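Local coordinates for thiazoline oxidase/subtilisin-like protease (PDB 4H6X), which is a subtilisin-like protease that matures patellamides, probably cleaving the precursor peptide and joining the ends of its core segment by transamidation into a macrocycle, at residues Glu66-Glu71 / Pro98-Arg103. Numbering follows the deposited sequence.
Sequences EPITPE and PDTKDR
Arg103 reaches across to the backbone carbonyl of Glu66 and holds its oxygen with both terminal nitrogens, NH1 and NH2 each lying 2.8 Å from Glu66 O. The oxygen lies at the guanidinium edge, near its plane, and accepts from both nitrogens; NH1 approaches in the carbonyl plane, NH2 from above it. Neither bond is straight, with N-H...O angles near 141°. Arginine suits the place because its flat end offers two donors along an edge while leaving a face for apolar contact. Ile68 uses that face: the CD1 of its long apolar arm rests over the guanidinium, off centre on the NH1 side, 3.2 Å from Arg103 NH1. A bend at chi3 (59°) in the arginine chain turns the head toward the 66-71 loop. The same Ile68 CD1 also packs against Thr100, whose CG2 lies 3.7 Å from it, while the threonine hydroxyl bonds to Asp72. Replacing Arg103 with a leucine would probably leave Glu66 O without both of these donors, and Asp140 without its salt-bridge partner at NH2. At the protein surface, the contact thus ties the loop leading into helix 70-82 to the start of helix 101-118; Ile68 also touches Ile104 and Asn107 farther along that helix.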
ATOM      1  N   GLU A  66      -1.549  21.514 -12.642  1.00 45.37           N
ATOM      2  CA  GLU A  66      -0.306  21.644 -13.394  1.00 45.90           C
ATOM      3  C   GLU A  66       0.700  20.580 -12.957  1.00 43.15           C
ATOM      4  O   GLU A  66       0.873  20.344 -11.755  1.00 38.07           O
ATOM      5  CB  GLU A  66       0.288  23.050 -13.232  1.00 51.15           C
ATOM      6  CG  GLU A  66      -0.294  24.081 -14.192  1.00 56.83           C
ATOM      7  CD  GLU A  66      -0.056  23.715 -15.648  1.00 63.27           C
ATOM      8  OE1 GLU A  66       1.104  23.822 -16.111  1.00 67.36           O
ATOM      9  OE2 GLU A  66      -1.029  23.307 -16.329  1.00 67.30           O
ATOM     10  N   PRO A  67       1.356  19.924 -13.932  1.00 43.56           N
ATOM     11  CA  PRO A  67       2.424  18.985 -13.603  1.00 43.07           C
ATOM     12  C   PRO A  67       3.487  19.668 -12.747  1.00 40.13           C
ATOM     13  O   PRO A  67       3.712  20.865 -12.890  1.00 38.97           O
ATOM     14  CB  PRO A  67       2.990  18.588 -14.976  1.00 42.66           C
ATOM     15  CG  PRO A  67       2.514  19.644 -15.921  1.00 43.83           C
ATOM     16  CD  PRO A  67       1.171  20.047 -15.388  1.00 45.10           C
ATOM     17  N   ILE A  68       4.077  18.910 -11.828  1.00 38.85           N
ATOM     18  CA  ILE A  68       5.120  19.401 -10.940  1.00 38.24           C
ATOM     19  C   ILE A  68       6.452  19.180 -11.650  1.00 35.20           C
ATOM     20  O   ILE A  68       6.679  18.099 -12.191  1.00 32.60           O
ATOM     21  CB  ILE A  68       5.119  18.631  -9.594  1.00 38.81           C
ATOM     22  CG1 ILE A  68       3.716  18.614  -8.957  1.00 38.54           C
ATOM     23  CG2 ILE A  68       6.194  19.172  -8.640  1.00 34.69           C
ATOM     24  CD1 ILE A  68       3.418  19.766  -8.025  1.00 37.29           C
ATOM     25  N   THR A  69       7.325  20.189 -11.644  1.00 34.76           N
ATOM     26  CA  THR A  69       8.625  20.076 -12.326  1.00 34.35           C
ATOM     27  C   THR A  69       9.555  19.084 -11.614  1.00 33.11           C
ATOM     28  O   THR A  69       9.430  18.872 -10.396  1.00 29.49           O
ATOM     29  CB  THR A  69       9.361  21.436 -12.456  1.00 35.01           C
ATOM     30  OG1 THR A  69       9.668  21.950 -11.160  1.00 37.83           O
ATOM     31  CG2 THR A  69       8.523  22.450 -13.217  1.00 37.64           C
ATOM     32  N   PRO A  70      10.487  18.467 -12.372  1.00 32.02           N
ATOM     33  CA  PRO A  70      11.519  17.658 -11.726  1.00 32.23           C
ATOM     34  C   PRO A  70      12.306  18.469 -10.696  1.00 31.82           C
ATOM     35  O   PRO A  70      12.679  17.941  -9.647  1.00 30.85           O
ATOM     36  CB  PRO A  70      12.420  17.239 -12.897  1.00 32.67           C
ATOM     37  CG  PRO A  70      11.522  17.270 -14.089  1.00 33.65           C
ATOM     38  CD  PRO A  70      10.565  18.401 -13.845  1.00 32.72           C
ATOM     39  N   GLU A  71      12.526  19.755 -10.982  1.00 31.49           N
ATOM     40  CA  GLU A  71      13.278  20.624 -10.076  1.00 32.21           C
ATOM     41  C   GLU A  71      12.586  20.746  -8.720  1.00 30.78           C
ATOM     42  O   GLU A  71      13.243  20.722  -7.677  1.00 28.35           O
ATOM     43  CB  GLU A  71      13.501  22.015 -10.700  1.00 37.38           C
ATOM     44  CG  GLU A  71      14.361  22.035 -11.968  1.00 39.81           C
ATOM     45  CD  GLU A  71      13.754  21.289 -13.139  1.00 43.85           C
ATOM     46  OE1 GLU A  71      12.589  21.551 -13.510  1.00 47.14           O
ATOM     47  OE2 GLU A  71      14.451  20.423 -13.699  1.00 52.37           O
ATOM     48  N   PRO A  98       7.052  26.485  -1.826  1.00 33.45           N
ATOM     49  CA  PRO A  98       5.896  26.816  -0.982  1.00 34.62           C
ATOM     50  C   PRO A  98       4.560  26.385  -1.604  1.00 35.35           C
ATOM     51  O   PRO A  98       3.665  25.929  -0.890  1.00 35.18           O
ATOM     52  CB  PRO A  98       5.971  28.352  -0.863  1.00 36.14           C
ATOM     53  CG  PRO A  98       6.692  28.788  -2.102  1.00 35.74           C
ATOM     54  CD  PRO A  98       7.708  27.704  -2.349  1.00 35.92           C
ATOM     55  N   ASP A  99       4.450  26.490  -2.924  1.00 36.21           N
ATOM     56  CA  ASP A  99       3.184  26.256  -3.611  1.00 37.04           C
ATOM     57  C   ASP A  99       2.983  24.816  -4.084  1.00 35.01           C
ATOM     58  O   ASP A  99       1.875  24.441  -4.482  1.00 35.53           O
ATOM     59  CB  ASP A  99       3.045  27.214  -4.792  1.00 39.36           C
ATOM     60  CG  ASP A  99       3.155  28.673  -4.377  1.00 43.12           C
ATOM     61  OD1 ASP A  99       2.661  29.047  -3.283  1.00 42.92           O
ATOM     62  OD2 ASP A  99       3.752  29.442  -5.156  1.00 45.78           O
ATOM     63  N   THR A 100       4.035  24.008  -4.044  1.00 31.18           N
ATOM     64  CA  THR A 100       3.927  22.635  -4.539  1.00 30.52           C
ATOM     65  C   THR A 100       4.257  21.554  -3.501  1.00 28.74           C
ATOM     66  O   THR A 100       4.070  20.365  -3.764  1.00 31.07           O
ATOM     67  CB  THR A 100       4.821  22.429  -5.769  1.00 31.36           C
ATOM     68  OG1 THR A 100       6.141  22.861  -5.438  1.00 31.40           O
ATOM     69  CG2 THR A 100       4.276  23.233  -6.997  1.00 31.69           C
ATOM     70  N   LYS A 101       4.744  21.963  -2.339  1.00 29.14           N
ATOM     71  CA  LYS A 101       5.159  21.023  -1.292  1.00 30.33           C
ATOM     72  C   LYS A 101       4.069  20.027  -0.867  1.00 29.57           C
ATOM     73  O   LYS A 101       4.371  18.862  -0.612  1.00 29.19           O
ATOM     74  CB  LYS A 101       5.673  21.769  -0.060  1.00 29.82           C
ATOM     75  CG  LYS A 101       4.616  22.580   0.683  1.00 33.54           C
ATOM     76  CD  LYS A 101       5.208  23.248   1.919  1.00 36.01           C
ATOM     77  CE  LYS A 101       4.168  24.056   2.673  1.00 38.97           C
ATOM     78  NZ  LYS A 101       4.680  24.545   3.991  1.00 42.16           N
ATOM     79  N   ASP A 102       2.822  20.496  -0.767  1.00 30.85           N
ATOM     80  CA  ASP A 102       1.716  19.662  -0.286  1.00 30.86           C
ATOM     81  C   ASP A 102       1.409  18.563  -1.299  1.00 29.12           C
ATOM     82  O   ASP A 102       1.308  17.388  -0.932  1.00 27.03           O
ATOM     83  CB  ASP A 102       0.456  20.494  -0.029  1.00 34.20           C
ATOM     84  CG  ASP A 102       0.621  21.476   1.109  1.00 38.35           C
ATOM     85  OD1 ASP A 102       1.151  21.089   2.171  1.00 39.63           O
ATOM     86  OD2 ASP A 102       0.197  22.644   0.941  1.00 42.06           O
ATOM     87  N   ARG A 103       1.300  18.947  -2.571  1.00 26.08           N
ATOM     88  CA  ARG A 103       1.087  17.980  -3.656  1.00 24.63           C
ATOM     89  C   ARG A 103       2.270  17.037  -3.789  1.00 24.93           C
ATOM     90  O   ARG A 103       2.091  15.864  -4.106  1.00 25.14           O
ATOM     91  CB  ARG A 103       0.863  18.674  -5.002  1.00 24.78           C
ATOM     92  CG  ARG A 103      -0.417  19.494  -5.095  1.00 26.74           C
ATOM     93  CD  ARG A 103      -0.468  20.237  -6.430  1.00 28.57           C
ATOM     94  NE  ARG A 103      -0.407  19.310  -7.553  1.00 31.10           N
ATOM     95  CZ  ARG A 103       0.064  19.602  -8.764  1.00 32.48           C
ATOM     96  NH1 ARG A 103       0.539  20.808  -9.032  1.00 33.02           N
ATOM     97  NH2 ARG A 103       0.058  18.673  -9.714  1.00 31.78           N
TER